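Local coordinates for protein geranyltranstransferase (PDB 3LOM) that probably makes farnesyl diphosphate, and perhaps geranylgeranyl diphosphate, with the help of magnesium, as a member of the FPP/GGPP synthase family, at residues D66-Q69 against G70-D73; L181-I184 against H185-K188; R216-G219 against K220-L224. All blocks are in the same frame, centred on the assembly; numbering follows the deposited sequence.

Contact 1: D66-Q69 against G70-D73; sequences DVDQ and GVLD
Asp68 O takes the N-H of Leu72 at 3.1 Å. This bond belongs to the N-terminal turn of helix 69-91, and Asp68 is its N-cap. The side chain of Asp68 adds a second grip. Its CG is anti to the backbone N (chi1 -173°), which swings the carboxylate back over the start of the helix. There OD1 accepts from Gly70 N at 3.4 Å, a weak capping bond with an N-H...O angle of 126°. The negative carboxylate lies near the positive end of the helix dipole, which probably adds to the cap. One residue on, Gln69 O accepts from Asp73 N at 3.1 Å, the next i to i+4 bond.

The cap has an apolar flank. Val67, just before it, turns CG1 onto the CD2 branch of Leu72, 3.6 Å away. Leu72 CG also rests 3.5 Å from Asp68 O, the oxygen that accepts from its own N-H. Val58 and Tyr59 of helix 53-64 cover Leu72, while Val67 packs on Ala203 and Gln204. The preceding helix closes with a Schellman motif whose C-prime residue is Asp66, so the chain passes from one helix to the next in a few residues. The carboxylate of Asp73 is held elsewhere, by Arg19 and by the hydroxyl of Tyr59. Next to the capping side chain, Val71 CG2 sits 4.1 Å from Asp68 CB.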
loop_
_atom_site.group_PDB
_atom_site.type_symbol
_atom_site.label_atom_id
_atom_site.label_comp_id
_atom_site.label_asym_id
_atom_site.label_seq_id
_atom_site.Cartn_x
_atom_site.Cartn_y
_atom_site.Cartn_z
ATOM N N ASP A 66 15.448 -24.089 5.814
ATOM C CA ASP A 66 14.818 -25.094 4.936
ATOM C C ASP A 66 13.315 -24.911 4.659
ATOM O O ASP A 66 12.552 -25.883 4.671
ATOM C CB ASP A 66 15.101 -26.516 5.454
ATOM C CG ASP A 66 16.584 -26.808 5.588
ATOM O OD1 ASP A 66 17.001 -27.225 6.687
ATOM O OD2 ASP A 66 17.334 -26.616 4.604
ATOM N N VAL A 67 12.892 -23.675 4.415
ATOM C CA VAL A 67 11.490 -23.426 4.066
ATOM C C VAL A 67 11.278 -23.620 2.554
ATOM O O VAL A 67 12.222 -23.482 1.765
ATOM C CB VAL A 67 10.973 -22.050 4.614
ATOM C CG1 VAL A 67 11.618 -20.894 3.898
ATOM C CG2 VAL A 67 9.445 -21.962 4.561
ATOM N N ASP A 68 10.051 -23.984 2.180
ATOM C CA ASP A 68 9.684 -24.297 0.798
ATOM C C ASP A 68 10.033 -23.159 -0.159
ATOM O O ASP A 68 9.762 -21.990 0.131
ATOM C CB ASP A 68 8.191 -24.631 0.712
ATOM C CG ASP A 68 7.780 -25.132 -0.660
ATOM O OD1 ASP A 68 6.855 -24.539 -1.255
ATOM O OD2 ASP A 68 8.384 -26.111 -1.145
ATOM N N GLN A 69 10.645 -23.511 -1.286
ATOM C CA GLN A 69 11.094 -22.518 -2.258
ATOM C C GLN A 69 9.952 -21.823 -3.002
ATOM O O GLN A 69 10.131 -20.717 -3.501
ATOM C CB GLN A 69 12.110 -23.116 -3.232
ATOM C CG GLN A 69 13.514 -23.217 -2.644
ATOM C CD GLN A 69 14.600 -22.841 -3.642
ATOM O OE1 GLN A 69 14.465 -21.872 -4.396
ATOM N NE2 GLN A 69 15.690 -23.599 -3.640
ATOM N N GLY A 70 8.791 -22.475 -3.056
ATOM C CA GLY A 70 7.555 -21.874 -3.563
ATOM C C GLY A 70 7.106 -20.698 -2.713
ATOM O O GLY A 70 6.758 -19.640 -3.247
ATOM N N VAL A 71 7.127 -20.893 -1.391
ATOM C CA VAL A 71 6.871 -19.835 -0.394
ATOM C C VAL A 71 7.871 -18.672 -0.540
ATOM O O VAL A 71 7.482 -17.495 -0.527
ATOM C CB VAL A 71 6.890 -20.414 1.062
ATOM C CG1 VAL A 71 6.798 -19.307 2.131
ATOM C CG2 VAL A 71 5.764 -21.431 1.256
ATOM N N LEU A 72 9.144 -19.024 -0.710
ATOM C CA LEU A 72 10.222 -18.063 -0.899
ATOM C C LEU A 72 10.051 -17.159 -2.118
ATOM O O LEU A 72 10.344 -15.966 -2.039
ATOM C CB LEU A 72 11.572 -18.782 -0.955
ATOM C CG LEU A 72 12.033 -19.374 0.381
ATOM C CD1 LEU A 72 13.375 -20.080 0.238
ATOM C CD2 LEU A 72 12.106 -18.271 1.431
ATOM N N ASP A 73 9.574 -17.730 -3.227
ATOM C CA ASP A 73 9.253 -16.972 -4.443
ATOM C C ASP A 73 8.282 -15.836 -4.157
ATOM O O ASP A 73 8.494 -14.703 -4.599
ATOM C CB ASP A 73 8.634 -17.884 -5.512
ATOM C CG ASP A 73 9.619 -18.887 -6.081
ATOM O OD1 ASP A 73 10.808 -18.539 -6.250
ATOM O OD2 ASP A 73 9.195 -20.027 -6.371
#

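Contact 2: L181-I184 against H185-K188; sequences LREI and HLLK
Leu181 and His185 lie side by side on one face of helix 178-201 and point the same way. Leu181 CD1 comes to 3.6 Å from His185 NE2. The imidazole also brings its CD2 close to the backbone, 3.2 Å from Leu181 O. That same oxygen accepts from His185 N at 3.3 Å in a nearly straight bond (167°), so the ring sits against the turn that carries it.

A second pair crosses the turn nearby. The Glu183 chain starts anti to its N and then bends at chi2 (63°). The bend brings OE1 to 3.5 Å from Leu187 CG, so a carboxylate oxygen lies against an apolar branch. The other oxygen, OE2, is 4.0 Å from Leu186 CD2. Leu187 CG also lies 3.3 Å from Glu183 O.

Beneath these side chains run i to i+4 backbone bonds. Leu187 N bonds to Glu183 O at 3.0 Å and Lys188 N to Ile184 O at 2.9 Å, although the helix widens to a pi-type turn at 186-188. Both side-chain pairs are thus local contacts within one helix of the all-helical isoprenoid synthase fold.

The amine of Lys188 reaches away to Gln164 of helix 160-169, where Ile184 packs on Leu166 and Asp167. Leu187 meets Pro34 of the second subunit. Leu181 lies on Phe257 and Leu260 of helix 257-260, and His185 touches Gln227 of helix 209-236.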
loop_
_atom_site.group_PDB
_atom_site.type_symbol
_atom_site.label_atom_id
_atom_site.label_comp_id
_atom_site.label_asym_id
_atom_site.label_seq_id
_atom_site.Cartn_x
_atom_site.Cartn_y
_atom_site.Cartn_z
ATOM N N LEU A 181 21.147 10.052 12.517
ATOM C CA LEU A 181 21.514 9.471 11.231
ATOM C C LEU A 181 21.319 7.953 11.212
ATOM O O LEU A 181 20.821 7.401 10.231
ATOM C CB LEU A 181 22.964 9.826 10.889
ATOM C CG LEU A 181 23.548 9.374 9.549
ATOM C CD1 LEU A 181 22.918 10.124 8.387
ATOM C CD2 LEU A 181 25.051 9.573 9.556
ATOM N N ARG A 182 21.697 7.291 12.303
ATOM C CA ARG A 182 21.522 5.848 12.429
ATOM C C ARG A 182 20.048 5.457 12.520
ATOM O O ARG A 182 19.645 4.411 12.005
ATOM C CB ARG A 182 22.301 5.314 13.633
ATOM C CG ARG A 182 23.784 5.118 13.359
ATOM C CD ARG A 182 24.560 4.854 14.641
ATOM N NE ARG A 182 25.658 3.908 14.428
ATOM C CZ ARG A 182 25.525 2.579 14.434
ATOM N NH1 ARG A 182 26.586 1.808 14.231
ATOM N NH2 ARG A 182 24.336 2.011 14.645
ATOM N N GLU A 183 19.248 6.305 13.160
ATOM C CA GLU A 183 17.816 6.059 13.311
ATOM C C GLU A 183 17.052 6.243 11.992
ATOM O O GLU A 183 16.220 5.407 11.636
ATOM C CB GLU A 183 17.237 6.945 14.433
ATOM C CG GLU A 183 15.718 6.850 14.653
ATOM C CD GLU A 183 15.236 5.464 15.095
ATOM O OE1 GLU A 183 14.037 5.168 14.881
ATOM O OE2 GLU A 183 16.033 4.673 15.658
ATOM N N ILE A 184 17.351 7.333 11.286
ATOM C CA ILE A 184 16.763 7.642 9.984
ATOM C C ILE A 184 16.953 6.506 8.962
ATOM O O ILE A 184 15.983 6.080 8.323
ATOM C CB ILE A 184 17.283 9.008 9.451
ATOM C CG1 ILE A 184 16.622 10.153 10.231
ATOM C CG2 ILE A 184 16.992 9.165 7.967
ATOM C CD1 ILE A 184 17.428 11.438 10.284
ATOM N N HIS A 185 18.183 6.001 8.850
ATOM C CA HIS A 185 18.506 4.895 7.944
ATOM C C HIS A 185 17.891 3.557 8.350
ATOM O O HIS A 185 17.555 2.740 7.485
ATOM C CB HIS A 185 20.018 4.754 7.782
ATOM C CG HIS A 185 20.643 5.862 6.993
ATOM N ND1 HIS A 185 20.186 6.237 5.747
ATOM C CD2 HIS A 185 21.696 6.666 7.265
ATOM C CE1 HIS A 185 20.920 7.238 5.294
ATOM N NE2 HIS A 185 21.852 7.509 6.191
ATOM N N LEU A 186 17.745 3.337 9.657
ATOM C CA LEU A 186 17.075 2.144 10.174
ATOM C C LEU A 186 15.596 2.175 9.802
ATOM O O LEU A 186 15.027 1.152 9.431
ATOM C CB LEU A 186 17.243 2.022 11.700
ATOM C CG LEU A 186 16.388 0.987 12.462
ATOM C CD1 LEU A 186 16.616 -0.454 11.980
ATOM C CD2 LEU A 186 16.606 1.083 13.969
ATOM N N LEU A 187 14.980 3.350 9.887
ATOM C CA LEU A 187 13.570 3.469 9.539
ATOM C C LEU A 187 13.360 3.369 8.026
ATOM O O LEU A 187 12.439 2.694 7.584
ATOM C CB LEU A 187 12.967 4.761 10.093
ATOM C CG LEU A 187 12.929 4.958 11.607
ATOM C CD1 LEU A 187 12.764 6.437 11.918
ATOM C CD2 LEU A 187 11.841 4.120 12.266
ATOM N N LYS A 188 14.240 4.007 7.254
ATOM C CA LYS A 188 14.114 4.063 5.794
ATOM C C LYS A 188 14.421 2.729 5.100
ATOM O O LYS A 188 13.603 2.234 4.320
ATOM C CB LYS A 188 14.980 5.183 5.203
ATOM C CG LYS A 188 14.908 5.252 3.682
ATOM C CD LYS A 188 15.642 6.439 3.110
ATOM C CE LYS A 188 15.784 6.271 1.605
ATOM N NZ LYS A 188 16.178 7.531 0.929
#

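Contact 3: R216-G219 against K220-L224; sequences RTYG and KHIGL
Tyr218 lays one face of its phenol ring over Ile222, one helical turn on in helix 209-236. Ile222 CB stands 4.3 Å above the ring plane, offset toward the rim. Farther out, Ile222 CD1 reaches the phenol end, 3.7 Å from Tyr218 CZ. The ring gets there because its CG is anti to the backbone N (chi1 -178°), which carries it along the helix toward Ile222. The backbone N of Ile222 bonds to Tyr218 O at 2.9 Å, so main chain and side chains pair the same two residues.

Thr217 and His221 form a second pair and point the same way. Thr217 CG2 lies 3.8 Å from His221 CD2. Thr217 O meets the edge of the imidazole in its plane, 3.1 Å from CD2, and also accepts from His221 N at 3.2 Å. His221 ND1 is hydrogen-bonded to ND1 of His273, and the two rings meet with planes at about 30°.

The long chain of Lys220 runs out past Arg216 O, with CG 3.5 Å from it. The end of the Arg216 chain leads off to a salt bridge with Glu198, and the hydroxyl of Tyr218 is hydrogen-bonded to Thr295. Ile222 packs on Ile193, Tyr274 and Thr295, which lie on three different helices. Packing of helix 209-236 against helices 178-201, 263-279 and 289-303 in this way belongs to the all-helical isoprenoid synthase fold.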
loop_
_atom_site.group_PDB
_atom_site.type_symbol
_atom_site.label_atom_id
_atom_site.label_comp_id
_atom_site.label_asym_id
_atom_site.label_seq_id
_atom_site.Cartn_x
_atom_site.Cartn_y
_atom_site.Cartn_z
ATOM N N ARG A 216 18.597 -11.969 12.731
ATOM C CA ARG A 216 18.376 -10.583 13.157
ATOM C C ARG A 216 19.649 -9.743 13.274
ATOM O O ARG A 216 19.657 -8.575 12.882
ATOM C CB ARG A 216 17.580 -10.553 14.466
ATOM C CG ARG A 216 16.110 -10.870 14.267
ATOM C CD ARG A 216 15.421 -11.341 15.532
ATOM N NE ARG A 216 14.017 -11.654 15.271
ATOM C CZ ARG A 216 13.168 -12.164 16.159
ATOM N NH1 ARG A 216 13.564 -12.437 17.396
ATOM N NH2 ARG A 216 11.912 -12.407 15.803
ATOM N N THR A 217 20.718 -10.346 13.789
ATOM C CA THR A 217 22.019 -9.678 13.882
ATOM C C THR A 217 22.629 -9.467 12.492
ATOM O O THR A 217 23.072 -8.356 12.176
ATOM C CB THR A 217 22.989 -10.448 14.814
ATOM O OG1 THR A 217 22.379 -10.611 16.097
ATOM C CG2 THR A 217 24.312 -9.702 14.989
ATOM N N TYR A 218 22.633 -10.517 11.661
ATOM C CA TYR A 218 23.089 -10.389 10.271
ATOM C C TYR A 218 22.320 -9.273 9.557
ATOM O O TYR A 218 22.930 -8.389 8.971
ATOM C CB TYR A 218 22.978 -11.712 9.495
ATOM C CG TYR A 218 23.485 -11.608 8.067
ATOM C CD1 TYR A 218 24.848 -11.656 7.785
ATOM C CD2 TYR A 218 22.600 -11.441 6.998
ATOM C CE1 TYR A 218 25.320 -11.543 6.477
ATOM C CE2 TYR A 218 23.060 -11.328 5.686
ATOM C CZ TYR A 218 24.417 -11.382 5.435
ATOM O OH TYR A 218 24.873 -11.271 4.147
ATOM N N GLY A 219 20.989 -9.318 9.654
ATOM C CA GLY A 219 20.097 -8.305 9.086
ATOM C C GLY A 219 20.316 -6.853 9.488
ATOM O O GLY A 219 20.297 -5.967 8.625
ATOM N N LYS A 220 20.512 -6.604 10.785
ATOM C CA LYS A 220 20.743 -5.242 11.288
ATOM C C LYS A 220 22.048 -4.687 10.763
ATOM O O LYS A 220 22.108 -3.548 10.301
ATOM C CB LYS A 220 20.766 -5.210 12.821
ATOM C CG LYS A 220 19.391 -5.183 13.466
ATOM C CD LYS A 220 19.452 -5.628 14.919
ATOM C CE LYS A 220 18.076 -6.050 15.421
ATOM N NZ LYS A 220 18.156 -6.860 16.671
ATOM N N HIS A 221 23.096 -5.499 10.832
ATOM C CA HIS A 221 24.414 -5.025 10.451
ATOM C C HIS A 221 24.591 -4.922 8.942
ATOM O O HIS A 221 25.335 -4.069 8.469
ATOM C CB HIS A 221 25.510 -5.857 11.125
ATOM C CG HIS A 221 25.573 -5.657 12.608
ATOM N ND1 HIS A 221 26.401 -4.729 13.198
ATOM C CD2 HIS A 221 24.874 -6.231 13.617
ATOM C CE1 HIS A 221 26.222 -4.749 14.507
ATOM N NE2 HIS A 221 25.305 -5.656 14.788
ATOM N N ILE A 222 23.880 -5.761 8.192
ATOM C CA ILE A 222 23.949 -5.711 6.730
ATOM C C ILE A 222 23.205 -4.484 6.154
ATOM O O ILE A 222 23.716 -3.812 5.259
ATOM C CB ILE A 222 23.567 -7.087 6.077
ATOM C CG1 ILE A 222 24.411 -7.360 4.834
ATOM C CG2 ILE A 222 22.060 -7.255 5.842
ATOM C CD1 ILE A 222 25.748 -7.981 5.146
ATOM N N GLY A 223 22.040 -4.169 6.724
ATOM C CA GLY A 223 21.257 -2.996 6.337
ATOM C C GLY A 223 21.916 -1.675 6.681
ATOM O O GLY A 223 21.743 -0.675 5.978
ATOM N N LEU A 224 22.680 -1.680 7.769
ATOM C CA LEU A 224 23.450 -0.525 8.196
ATOM C C LEU A 224 24.670 -0.321 7.304
ATOM O O LEU A 224 24.897 0.780 6.798
ATOM C CB LEU A 224 23.873 -0.706 9.656
ATOM C CG LEU A 224 24.828 0.267 10.343
ATOM C CD1 LEU A 224 24.317 1.708 10.317
ATOM C CD2 LEU A 224 25.063 -0.194 11.772
#

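Contacts 2 and 3 lie on helices that follow each other, 178-201 and 209-236. They touch where Arg182 NH1 meets Leu224 CD2 at 3.5 Å, with centres about 13 Å apart. Contact 1 stands apart, its centre about 30 Å from that of contact 2, on the opposite side of the chain's centre, and about 22 Å from that of contact 3. All three mix buried and exposed residues, but contact 1 lies farthest from the chain's centre. It starts a helix and combines a weak carboxylate cap with a small apolar contact. The other two are mid-helix turns, where one pairs leucines with a histidine and a glutamate and the other adds an aromatic face. Contact 2 alone reaches the second subunit.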